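Local coordinates for protein hydroxylase (Rhodococcus sp., PDB 2OR0) that is a putative flavin-dependent hydroxylase of the acyl-CoA dehydrogenase fold family, probably binding FAD and using reduced flavin and molecular oxygen to hydroxylate a substrate, at residues A[63-68]-A[74-79]. Numbering follows the deposited sequence.
Sequences IRLLQP and YEVHPR
Tyr74 and Arg64 meet through both backbone and side chain. Tyr74 N donates to Arg64 O at 2.9 Å, and that oxygen also accepts from Gln67 N, closing a type I beta turn from Arg64 to Gln67. The two donors approach from opposite faces of the carbonyl plane, so one oxygen both closes the turn and ties it to the returning chain. Tyr74 CG sits opposite its own carbonyl carbon (chi1 -53°), which swings the ring back along Arg64: Tyr74 CE2 lies 3.9 Å from Arg64 CB. The arginine chain bends at chi3 and brings its guanidinium obliquely to the phenol end, the two planes 73° apart. Arg64 NH2 and Tyr74 OH, 3.6 Å apart, are not hydrogen-bonded; the hydroxyl has its hydrogen bond with Arg28 NH2.

One residue on from Arg64 and two on from Tyr74, Val76 N donates to Leu65 O at 3.0 Å and nearly in line with the carbonyl. With Val76 CG1 anti to the carbonyl carbon (chi1 -52°), CG2 falls between the backbone N and the carbonyl carbon, and Val76 CG2 lies 3.5 Å from Leu65 O. Both Val76 methyls pack on Leu65 CD2, and Val76 CG2 is 4.2 Å from Leu66 CD2, those two side chains crossing at about a right angle.

At the last residue of the turn, Glu75 N makes a weak bond to Gln67 O. Glu75 extends beyond CG, and Glu75 OE2 passes 3.5 Å from Pro68 CA to accept from Arg69 N.

The contact closes a loop between helices 51-60 and 78-91. His77 N-caps the latter, ND1 accepting from Arg79 N. Phe81 of helix 78-91 touches Leu65, Leu66 and Val76; helix 114-121 packs against Gln67 and Pro68, and helix 292-324 against His77 and Pro78.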
loop_
_atom_site.group_PDB
_atom_site.type_symbol
_atom_site.label_atom_id
_atom_site.label_comp_id
_atom_site.label_asym_id
_atom_site.label_seq_id
_atom_site.Cartn_x
_atom_site.Cartn_y
_atom_site.Cartn_z
ATOM N N ILE A 63 7.625 7.280 -6.209
ATOM C CA ILE A 63 7.667 5.854 -6.531
ATOM C C ILE A 63 9.102 5.304 -6.508
ATOM O O ILE A 63 9.309 4.099 -6.361
ATOM C CB ILE A 63 6.957 5.569 -7.879
ATOM C CG1 ILE A 63 5.555 6.210 -7.887
ATOM C CG2 ILE A 63 6.951 4.062 -8.223
ATOM C CD1 ILE A 63 4.616 5.740 -6.784
ATOM N N ARG A 64 10.093 6.193 -6.604
ATOM C CA ARG A 64 11.496 5.794 -6.525
ATOM C C ARG A 64 12.068 5.688 -5.100
ATOM O O ARG A 64 13.258 5.338 -4.909
ATOM C CB ARG A 64 12.329 6.742 -7.378
ATOM C CG ARG A 64 12.162 6.436 -8.871
ATOM C CD ARG A 64 13.083 7.266 -9.724
ATOM N NE ARG A 64 12.852 8.686 -9.506
ATOM C CZ ARG A 64 13.326 9.644 -10.294
ATOM N NH1 ARG A 64 14.057 9.320 -11.371
ATOM N NH2 ARG A 64 13.064 10.925 -10.007
ATOM N N LEU A 65 11.220 5.960 -4.109
ATOM C CA LEU A 65 11.601 5.878 -2.693
ATOM C C LEU A 65 12.362 4.610 -2.314
ATOM O O LEU A 65 13.396 4.682 -1.644
ATOM C CB LEU A 65 10.381 6.062 -1.773
ATOM C CG LEU A 65 9.825 7.489 -1.625
ATOM C CD1 LEU A 65 8.437 7.466 -0.974
ATOM C CD2 LEU A 65 10.778 8.373 -0.843
ATOM N N LEU A 66 11.863 3.457 -2.750
ATOM C CA LEU A 66 12.442 2.175 -2.375
ATOM C C LEU A 66 13.138 1.504 -3.565
ATOM O O LEU A 66 13.431 0.314 -3.527
ATOM C CB LEU A 66 11.364 1.248 -1.808
ATOM C CG LEU A 66 10.530 1.749 -0.616
ATOM C CD1 LEU A 66 9.379 0.783 -0.369
ATOM C CD2 LEU A 66 11.396 1.957 0.664
ATOM N N GLN A 67 13.376 2.278 -4.617
ATOM C CA GLN A 67 14.017 1.787 -5.837
ATOM C C GLN A 67 15.555 1.738 -5.655
ATOM O O GLN A 67 16.103 2.575 -4.931
ATOM C CB GLN A 67 13.645 2.725 -6.976
ATOM C CG GLN A 67 13.901 2.205 -8.380
ATOM C CD GLN A 67 12.974 2.852 -9.386
ATOM O OE1 GLN A 67 11.762 2.965 -9.145
ATOM N NE2 GLN A 67 13.526 3.288 -10.523
ATOM N N PRO A 68 16.243 0.747 -6.277
ATOM C CA PRO A 68 17.737 0.741 -6.265
ATOM C C PRO A 68 18.343 2.026 -6.827
ATOM O O PRO A 68 17.788 2.619 -7.757
ATOM C CB PRO A 68 18.107 -0.456 -7.165
ATOM C CG PRO A 68 16.906 -1.353 -7.125
ATOM C CD PRO A 68 15.695 -0.431 -6.982
ATOM N N TYR A 74 16.083 5.944 -4.396
ATOM C CA TYR A 74 16.636 6.597 -3.206
ATOM C C TYR A 74 16.970 5.662 -2.077
ATOM O O TYR A 74 17.596 6.088 -1.122
ATOM C CB TYR A 74 15.701 7.686 -2.679
ATOM C CG TYR A 74 15.307 8.668 -3.721
ATOM C CD1 TYR A 74 16.254 9.488 -4.330
ATOM C CD2 TYR A 74 13.986 8.779 -4.118
ATOM C CE1 TYR A 74 15.878 10.396 -5.313
ATOM C CE2 TYR A 74 13.605 9.678 -5.093
ATOM C CZ TYR A 74 14.546 10.471 -5.685
ATOM O OH TYR A 74 14.143 11.358 -6.650
ATOM N N GLU A 75 16.568 4.395 -2.180
ATOM C CA GLU A 75 16.725 3.421 -1.087
ATOM C C GLU A 75 16.511 3.974 0.324
ATOM O O GLU A 75 17.277 3.652 1.249
ATOM C CB GLU A 75 18.080 2.700 -1.168
ATOM C CG GLU A 75 18.380 2.151 -2.556
ATOM C CD GLU A 75 19.808 1.621 -2.714
ATOM O OE1 GLU A 75 20.506 1.410 -1.691
ATOM O OE2 GLU A 75 20.210 1.408 -3.882
ATOM N N VAL A 76 15.443 4.758 0.510
ATOM C CA VAL A 76 15.159 5.349 1.830
ATOM C C VAL A 76 14.933 4.304 2.932
ATOM O O VAL A 76 14.624 3.142 2.654
ATOM C CB VAL A 76 14.024 6.436 1.776
ATOM C CG1 VAL A 76 14.337 7.457 0.699
ATOM C CG2 VAL A 76 12.644 5.818 1.545
ATOM N N HIS A 77 15.128 4.727 4.185
ATOM C CA HIS A 77 14.796 3.937 5.363
ATOM C C HIS A 77 13.270 3.731 5.322
ATOM O O HIS A 77 12.549 4.647 4.948
ATOM C CB HIS A 77 15.184 4.735 6.626
ATOM C CG HIS A 77 15.032 3.976 7.902
ATOM N ND1 HIS A 77 13.833 3.883 8.582
ATOM C CD2 HIS A 77 15.927 3.263 8.623
ATOM C CE1 HIS A 77 14.001 3.142 9.662
ATOM N NE2 HIS A 77 15.262 2.750 9.709
ATOM N N PRO A 78 12.777 2.543 5.715
ATOM C CA PRO A 78 11.319 2.281 5.761
ATOM C C PRO A 78 10.494 3.388 6.452
ATOM O O PRO A 78 9.353 3.651 6.041
ATOM C CB PRO A 78 11.231 0.985 6.574
ATOM C CG PRO A 78 12.498 0.289 6.291
ATOM C CD PRO A 78 13.549 1.368 6.145
ATOM N N ARG A 79 11.047 4.014 7.498
ATOM C CA ARG A 79 10.336 5.088 8.200
ATOM C C ARG A 79 10.038 6.212 7.247
ATOM O O ARG A 79 8.922 6.719 7.233
ATOM C CB ARG A 79 11.110 5.618 9.416
ATOM C CG ARG A 79 10.643 7.002 9.912
ATOM C CD ARG A 79 11.376 7.443 11.199
ATOM N NE ARG A 79 10.982 6.661 12.376
ATOM C CZ ARG A 79 9.920 6.924 13.142
ATOM N NH1 ARG A 79 9.660 6.170 14.199
ATOM N NH2 ARG A 79 9.110 7.939 12.850
#